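Local coordinates for beta-lactamase domain protein (Burkholderia ambifaria, PDB 5I0P) that binds two zinc ions in a metallo-beta-lactamase fold and is probably a metal-dependent hydrolase whose substrate is not established, at residues Asn52-Arg57 and Leu274-Lys279; Val69-Ser74 and Val98-Cys103; Asp106-Ala111 and Pro183-Arg188. All coordinates share one frame; numbering follows the deposited sequence.

Contact 1: Asn52-Arg57 and Leu274-Lys279; sequences NLWLLR and LPSHGK. With ZN (zinc ion), chain F.
Asn52, on strand 50-60, directs its side chain at Pro275 and Gly278 of the segment 274-279, where CB, CG and ND2 all meet carbonyl oxygens. CB and CG run close to the carbonyl oxygens of Pro275 and Ser276, with CB 3.4 Å from Pro275 O. CG lies anti to the carbonyl carbon (chi1 -56°), which points the amide at this segment. At the tip, ND2 is gripped twice: it donates to Pro275 O at 2.7 Å with an N-H...O angle of 168°, and to Gly278 O at 2.9 Å. Both acceptors lie close to the amide plane, although ND2 itself stands above the carbonyl plane of Gly278. OD1 turns instead to Trp39 NE1, so the whole amide is fixed in rotation. The backbone adds a third bond, Asn52 N to Ser276 O at 2.7 Å.

These bonds join the two central sheets of the alpha-beta/beta-alpha sandwich of the metallo-beta-lactamase superfamily, since strand 50-60 belongs to one sheet and strand 272-275 to the other. Between these acceptors in the chain, His277 NE2 binds a zinc ion at 2.3 Å, in a site completed by Asp106, His107 and Asp232, while His277 ND1 is hydrogen-bonded to His50 O.

Farther along the same strand as Asn52, Trp54 meets Leu274 by a CH-pi contact. Leu274 CB sits 3.7 Å from the centroid of the six-membered ring and 21° off its normal, evidence of an approach over the face. Pro275 O lies at the ring edge near CZ2. On the pyrrole side a water accepts from Trp54 NE1 at 3.1 Å, donates to Leu274 O and also hydrogen-bonds Ser276 OG.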
# COMPACT_ATOMS: atom_id res chain seq x y z
N ASN A 52 -6.61 5.10 -5.99
CA ASN A 52 -6.39 5.11 -7.43
C ASN A 52 -6.17 3.70 -7.92
O ASN A 52 -5.36 2.97 -7.34
CB ASN A 52 -5.17 5.96 -7.81
CG ASN A 52 -5.28 7.37 -7.31
OD1 ASN A 52 -6.33 7.98 -7.45
ND2 ASN A 52 -4.19 7.91 -6.75
N LEU A 53 -6.92 3.31 -8.96
CA LEU A 53 -6.76 1.99 -9.57
C LEU A 53 -6.28 2.16 -11.01
O LEU A 53 -6.43 3.22 -11.61
CB LEU A 53 -8.07 1.16 -9.53
CG LEU A 53 -8.84 1.08 -8.20
CD1 LEU A 53 -10.09 0.25 -8.38
CD2 LEU A 53 -7.98 0.56 -7.00
N TRP A 54 -5.68 1.11 -11.55
CA TRP A 54 -5.06 1.20 -12.86
C TRP A 54 -5.66 0.15 -13.79
O TRP A 54 -5.76 -1.04 -13.43
CB TRP A 54 -3.52 1.07 -12.73
CG TRP A 54 -3.03 1.87 -11.58
CD1 TRP A 54 -2.65 1.39 -10.35
CD2 TRP A 54 -2.99 3.31 -11.48
NE1 TRP A 54 -2.32 2.43 -9.52
CE2 TRP A 54 -2.53 3.62 -10.17
CE3 TRP A 54 -3.26 4.36 -12.37
CZ2 TRP A 54 -2.33 4.94 -9.73
CZ3 TRP A 54 -3.06 5.68 -11.95
CH2 TRP A 54 -2.60 5.96 -10.63
N LEU A 55 -6.09 0.61 -14.97
CA LEU A 55 -6.51 -0.23 -16.08
C LEU A 55 -5.40 -0.20 -17.12
O LEU A 55 -5.09 0.88 -17.65
CB LEU A 55 -7.81 0.26 -16.70
CG LEU A 55 -9.18 -0.19 -16.24
CD1 LEU A 55 -10.24 0.58 -17.05
CD2 LEU A 55 -9.36 -1.68 -16.39
N LEU A 56 -4.79 -1.35 -17.40
CA LEU A 56 -3.69 -1.44 -18.35
C LEU A 56 -4.14 -2.19 -19.60
O LEU A 56 -4.56 -3.35 -19.51
CB LEU A 56 -2.50 -2.11 -17.72
CG LEU A 56 -2.01 -1.56 -16.38
CD1 LEU A 56 -0.74 -2.31 -15.99
CD2 LEU A 56 -1.75 -0.09 -16.48
N ARG A 57 -4.07 -1.53 -20.75
CA ARG A 57 -4.35 -2.20 -22.01
C ARG A 57 -3.38 -3.36 -22.23
O ARG A 57 -2.16 -3.22 -22.09
CB ARG A 57 -4.24 -1.19 -23.14
CG ARG A 57 -4.65 -1.76 -24.45
CD ARG A 57 -6.07 -2.24 -24.39
NE ARG A 57 -6.58 -2.49 -25.73
CZ ARG A 57 -6.29 -3.57 -26.45
NH1 ARG A 57 -5.50 -4.50 -25.94
NH2 ARG A 57 -6.79 -3.72 -27.68
N LEU A 274 2.77 6.56 -10.20
CA LEU A 274 1.33 6.36 -10.11
C LEU A 274 1.00 5.82 -8.73
O LEU A 274 1.11 4.62 -8.47
CB LEU A 274 0.84 5.42 -11.22
CG LEU A 274 1.26 5.87 -12.64
CD1 LEU A 274 0.73 4.97 -13.75
CD2 LEU A 274 0.77 7.24 -12.89
N PRO A 275 0.67 6.68 -7.78
CA PRO A 275 0.44 6.23 -6.40
C PRO A 275 -1.02 5.91 -6.19
O PRO A 275 -1.91 6.42 -6.87
CB PRO A 275 0.83 7.45 -5.58
CG PRO A 275 0.27 8.61 -6.48
CD PRO A 275 0.47 8.13 -7.92
N SER A 276 -1.26 5.06 -5.19
CA SER A 276 -2.62 4.63 -4.95
C SER A 276 -3.45 5.68 -4.23
O SER A 276 -4.67 5.54 -4.17
CB SER A 276 -2.62 3.31 -4.22
OG SER A 276 -2.16 2.33 -5.16
N HIS A 277 -2.82 6.73 -3.69
CA HIS A 277 -3.53 7.83 -3.05
C HIS A 277 -2.78 9.11 -3.37
O HIS A 277 -1.56 9.16 -3.22
CB HIS A 277 -3.68 7.60 -1.54
CG HIS A 277 -4.12 6.21 -1.18
ND1 HIS A 277 -5.44 5.82 -1.13
CD2 HIS A 277 -3.40 5.10 -0.87
CE1 HIS A 277 -5.52 4.54 -0.79
NE2 HIS A 277 -4.30 4.08 -0.63
N GLY A 278 -3.50 10.15 -3.79
CA GLY A 278 -2.88 11.34 -4.35
C GLY A 278 -3.02 11.36 -5.86
O GLY A 278 -3.92 10.74 -6.42
N LYS A 279 -2.11 12.09 -6.52
CA LYS A 279 -2.18 12.25 -7.97
C LYS A 279 -0.88 11.77 -8.61
O LYS A 279 0.16 11.77 -7.95
CB LYS A 279 -2.46 13.73 -8.39
CG LYS A 279 -3.72 14.26 -7.74
CD LYS A 279 -4.21 15.63 -8.15
CE LYS A 279 -3.38 16.76 -7.70
NZ LYS A 279 -4.13 17.96 -8.11
ZN ZN F . -3.77 2.04 0.22
O HOH W 1 -0.24 2.67 -7.22

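Contact 2: Val69-Ser74 and Val98-Cys103; sequences VDCGIS and VLVTHC. With ZN (zinc ion), chain E.
Asp70 OD2 is held by two groups: Thr101 OG1 donates to it at 2.8 Å, and His107 ND1, on the following helix, is hydrogen-bonded to it as well. The other carboxylate oxygen, OD1, accepts Thr101 N at 2.8 Å with an N-H...O angle of 167°. Toward Thr101 both oxygens use their syn lone pairs, so the carboxylate straddles the amide and hydroxyl of one residue. The hydroxyl is placed for this by its torsion, OG1 lying between the backbone N and the carbonyl carbon (chi1 57°). While its O-H points to Asp70 OD2, Thr101 OG1 accepts from His102 ND1 at 2.9 Å, with the oxygen tilted slightly from the imidazole plane.

His102 NE2 then binds a zinc ion at 2.4 Å, together with His104, His213 and Asp232. For this ion Thr101 is the second-shell residue and Asp70 stands one step behind it; for the zinc ion of His107, Asp70 is itself second shell.

The carboxylate stands where two parallel strands of the metallo-beta-lactamase fold run out. Strands 63-69 and 95-99 pair side by side, with Val69 opposite Leu99, and helix 76-88 lies between them in the chain, a beta-alpha-beta crossover. One backbone bond, Asp70 N to Leu99 O at 2.8 Å, continues the pairing, just before the chain reaches His102.

Apolar contacts flank the polar group. Cys71 SG rests against both Val100 CG2, at 3.7 Å, and Val98 CG1, at 3.8 Å, while the side chains of Val69 and Thr101 cross at about a right angle, meeting at CG1 and CG2.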
# COMPACT_ATOMS: atom_id res chain seq x y z
N VAL A 69 -5.08 -3.34 -11.99
CA VAL A 69 -4.22 -3.26 -10.82
C VAL A 69 -5.01 -2.64 -9.67
O VAL A 69 -5.25 -1.42 -9.66
CB VAL A 69 -2.93 -2.48 -11.10
CG1 VAL A 69 -2.04 -2.41 -9.83
CG2 VAL A 69 -2.19 -3.12 -12.29
N ASP A 70 -5.35 -3.48 -8.69
CA ASP A 70 -6.03 -3.12 -7.45
C ASP A 70 -7.53 -2.88 -7.66
O ASP A 70 -7.96 -2.55 -8.76
CB ASP A 70 -5.34 -1.91 -6.79
CG ASP A 70 -3.98 -2.28 -6.17
OD1 ASP A 70 -3.68 -3.48 -6.07
OD2 ASP A 70 -3.21 -1.38 -5.75
N CYS A 71 -8.31 -3.02 -6.60
CA CYS A 71 -9.70 -3.42 -6.72
C CYS A 71 -10.73 -2.50 -6.07
O CYS A 71 -11.89 -2.50 -6.50
CB CYS A 71 -9.86 -4.83 -6.11
SG CYS A 71 -8.67 -6.00 -6.75
N GLY A 72 -10.33 -1.76 -5.03
CA GLY A 72 -11.28 -1.08 -4.18
C GLY A 72 -11.72 -2.00 -3.05
O GLY A 72 -11.47 -3.21 -3.06
N ILE A 73 -12.36 -1.40 -2.03
CA ILE A 73 -13.07 -2.18 -1.02
C ILE A 73 -14.35 -2.72 -1.63
O ILE A 73 -14.81 -2.21 -2.63
CB ILE A 73 -13.40 -1.35 0.23
CG1 ILE A 73 -14.29 -0.17 -0.21
CG2 ILE A 73 -12.14 -0.93 1.02
CD1 ILE A 73 -15.02 0.51 0.94
N SER A 74 -14.96 -3.69 -0.97
CA SER A 74 -16.29 -4.14 -1.36
C SER A 74 -17.31 -3.14 -0.80
O SER A 74 -17.62 -3.16 0.39
CB SER A 74 -16.54 -5.55 -0.87
OG SER A 74 -17.84 -5.99 -1.18
N VAL A 98 -6.48 -9.95 -12.78
CA VAL A 98 -6.49 -8.93 -11.75
C VAL A 98 -5.17 -9.03 -10.98
O VAL A 98 -4.84 -10.10 -10.42
CB VAL A 98 -7.70 -9.07 -10.82
CG1 VAL A 98 -7.64 -8.02 -9.76
CG2 VAL A 98 -8.99 -8.97 -11.63
N LEU A 99 -4.43 -7.93 -10.95
CA LEU A 99 -3.18 -7.84 -10.23
C LEU A 99 -3.37 -6.96 -9.00
O LEU A 99 -4.05 -5.94 -9.08
CB LEU A 99 -2.12 -7.28 -11.16
CG LEU A 99 -0.67 -7.49 -10.79
CD1 LEU A 99 0.18 -7.50 -12.03
CD2 LEU A 99 -0.25 -6.35 -9.83
N VAL A 100 -2.81 -7.37 -7.87
CA VAL A 100 -3.00 -6.66 -6.60
C VAL A 100 -1.66 -6.34 -5.94
O VAL A 100 -0.81 -7.23 -5.76
CB VAL A 100 -3.90 -7.47 -5.64
CG1 VAL A 100 -3.88 -6.85 -4.24
CG2 VAL A 100 -5.31 -7.51 -6.22
N THR A 101 -1.47 -5.07 -5.56
CA THR A 101 -0.19 -4.66 -5.00
C THR A 101 0.06 -5.26 -3.61
O THR A 101 1.20 -5.61 -3.27
CB THR A 101 -0.11 -3.12 -4.95
OG1 THR A 101 -1.21 -2.58 -4.20
CG2 THR A 101 -0.11 -2.52 -6.32
N HIS A 102 -0.97 -5.35 -2.79
CA HIS A 102 -0.80 -5.79 -1.42
C HIS A 102 -2.19 -5.96 -0.83
O HIS A 102 -3.19 -5.57 -1.45
CB HIS A 102 0.09 -4.83 -0.61
CG HIS A 102 -0.50 -3.47 -0.33
ND1 HIS A 102 -0.74 -2.53 -1.31
CD2 HIS A 102 -0.86 -2.89 0.84
CE1 HIS A 102 -1.22 -1.43 -0.76
NE2 HIS A 102 -1.31 -1.63 0.54
N CYS A 103 -2.26 -6.56 0.37
CA CYS A 103 -3.51 -7.13 0.84
C CYS A 103 -4.40 -6.17 1.61
O CYS A 103 -5.45 -6.59 2.12
CB CYS A 103 -3.25 -8.37 1.71
SG CYS A 103 -2.47 -8.00 3.31
ZN ZN E . -1.91 -0.10 2.32

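Contact 3: Asp106-Ala111 and Pro183-Arg188; sequences DHFGLA and PAVPPR. With ZN (zinc ion), chain F.
Phe108 meets Val185 from the short metal-binding helix of the metallo-beta-lactamase fold, and also begins a type I beta turn to Ala111. The tight part of the contact is here: Phe108 CZ comes within 3.5 Å of Val185 CG1, and the two side chains cross at about a right angle. CG of Phe108 lies anti to the backbone N (chi1 -169°), which carries the ring out from the helix to the loop 183-188. Pro186 meets the ring tip to tip, its CD 4.2 Å from CZ, and its CG also rests near Ala111 CB. Both Phe108 and Pro186 pack in addition on Leu127 of strand 126-130, and Val185 on helix 131-141, so this half is a small apolar cluster between the loop and its neighbours.

At its border a water lies over the centre of the Phe108 ring, 4.1 Å above the plane. It is within hydrogen-bonding reach of Phe108 O at 2.8 Å and of Ala184 O at 3.1 Å, and probably shares its protons among several acceptors; no direct hydrogen bond crosses between the two segments. The turn itself is closed by Ala111 N to Phe108 O. Beyond the water the contact is looser: Pro183 is exposed, and its CD comes no closer than 4.0 Å to Gly109 O.

At the end remote from the loop, the same helix supplies two ligands to one zinc ion, a site completed by Asp232 and His277. His107 NE2 binds the metal at 2.3 Å, whereas Asp106 reaches it with OD1 at the longer distance of 2.7 Å.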
# COMPACT_ATOMS: atom_id res chain seq x y z
N ASP A 106 -8.51 -1.74 0.81
CA ASP A 106 -8.83 -0.86 -0.30
C ASP A 106 -8.18 -1.33 -1.60
O ASP A 106 -8.67 -0.97 -2.68
CB ASP A 106 -8.49 0.61 0.05
CG ASP A 106 -7.10 0.81 0.69
OD1 ASP A 106 -6.42 1.81 0.34
OD2 ASP A 106 -6.68 -0.01 1.54
N HIS A 107 -7.13 -2.17 -1.54
CA HIS A 107 -6.53 -2.69 -2.76
C HIS A 107 -7.08 -4.04 -3.19
O HIS A 107 -7.19 -4.30 -4.39
CB HIS A 107 -5.02 -2.78 -2.61
CG HIS A 107 -4.39 -1.46 -2.28
ND1 HIS A 107 -3.66 -0.74 -3.21
CD2 HIS A 107 -4.44 -0.70 -1.17
CE1 HIS A 107 -3.25 0.39 -2.65
NE2 HIS A 107 -3.70 0.43 -1.42
N PHE A 108 -7.55 -4.84 -2.22
CA PHE A 108 -7.78 -6.26 -2.36
C PHE A 108 -9.24 -6.65 -2.20
O PHE A 108 -9.60 -7.75 -2.63
CB PHE A 108 -6.95 -7.02 -1.32
CG PHE A 108 -6.89 -8.50 -1.50
CD1 PHE A 108 -6.67 -9.07 -2.75
CD2 PHE A 108 -6.99 -9.35 -0.40
CE1 PHE A 108 -6.57 -10.47 -2.90
CE2 PHE A 108 -6.86 -10.73 -0.53
CZ PHE A 108 -6.66 -11.29 -1.80
N GLY A 109 -10.07 -5.78 -1.62
CA GLY A 109 -11.42 -6.17 -1.24
C GLY A 109 -12.24 -6.76 -2.38
O GLY A 109 -12.93 -7.78 -2.19
N LEU A 110 -12.21 -6.13 -3.56
CA LEU A 110 -13.06 -6.56 -4.67
C LEU A 110 -12.35 -7.51 -5.63
O LEU A 110 -12.81 -7.70 -6.77
CB LEU A 110 -13.60 -5.36 -5.45
CG LEU A 110 -14.76 -4.71 -4.75
CD1 LEU A 110 -15.23 -3.53 -5.55
CD2 LEU A 110 -15.84 -5.74 -4.59
N ALA A 111 -11.24 -8.09 -5.20
CA ALA A 111 -10.47 -8.96 -6.07
C ALA A 111 -11.30 -10.18 -6.50
O ALA A 111 -11.38 -10.49 -7.70
CB ALA A 111 -9.17 -9.37 -5.38
N PRO A 183 -14.95 -9.48 1.73
CA PRO A 183 -15.90 -10.51 2.16
C PRO A 183 -15.67 -11.85 1.49
O PRO A 183 -16.29 -12.83 1.90
CB PRO A 183 -17.25 -9.90 1.77
CG PRO A 183 -16.93 -9.13 0.52
CD PRO A 183 -15.53 -8.57 0.72
N ALA A 184 -14.80 -11.92 0.50
CA ALA A 184 -14.44 -13.15 -0.18
C ALA A 184 -13.05 -12.94 -0.76
O ALA A 184 -12.67 -11.82 -1.11
CB ALA A 184 -15.45 -13.52 -1.29
N VAL A 185 -12.30 -14.03 -0.87
CA VAL A 185 -10.95 -13.94 -1.41
C VAL A 185 -10.84 -14.97 -2.53
O VAL A 185 -11.44 -16.05 -2.43
CB VAL A 185 -9.90 -14.17 -0.31
CG1 VAL A 185 -8.53 -14.08 -0.86
CG2 VAL A 185 -10.02 -13.11 0.75
N PRO A 186 -10.17 -14.67 -3.64
CA PRO A 186 -9.98 -15.69 -4.66
C PRO A 186 -9.23 -16.88 -4.09
O PRO A 186 -8.21 -16.69 -3.40
CB PRO A 186 -9.15 -14.97 -5.74
CG PRO A 186 -9.37 -13.53 -5.48
CD PRO A 186 -9.51 -13.41 -4.00
N PRO A 187 -9.73 -18.10 -4.33
CA PRO A 187 -9.12 -19.31 -3.77
C PRO A 187 -7.88 -19.78 -4.50
O PRO A 187 -7.35 -20.83 -4.13
CB PRO A 187 -10.23 -20.34 -3.91
CG PRO A 187 -10.99 -19.89 -5.11
CD PRO A 187 -10.89 -18.40 -5.19
N ARG A 188 -7.44 -19.09 -5.54
CA ARG A 188 -6.23 -19.43 -6.28
C ARG A 188 -5.53 -18.14 -6.65
O ARG A 188 -6.15 -17.09 -6.74
CB ARG A 188 -6.55 -20.17 -7.60
CG ARG A 188 -7.21 -21.46 -7.43
CD ARG A 188 -7.77 -21.93 -8.75
NE ARG A 188 -8.22 -23.30 -8.56
CZ ARG A 188 -9.36 -23.65 -8.00
NH1 ARG A 188 -10.20 -22.72 -7.57
NH2 ARG A 188 -9.66 -24.94 -7.86
ZN ZN F . -3.77 2.04 0.22
O HOH W 2 -10.71 -10.26 -2.86

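Overall arrangement
Contacts 1 and 2 are buried in the core and share one sheet, where Trp54 O meets Val69 N across neighbouring strands; contact 3 is only partly buried and reaches the surface at its proline loop. Contact 1 joins the two sheets, contact 2 joins adjacent strands of one, and contact 3 joins the segment 106-111 to a loop. The chemistry follows: directional hydrogen bonds dominate the first two, apolar packing with a water at its border the third. All converge on the metals. Contacts 1 and 3 supply ligands to the same zinc ion, contact 2 to the other, and contacts 2 and 3 are direct neighbours, Gly72 O lying against Leu110 N.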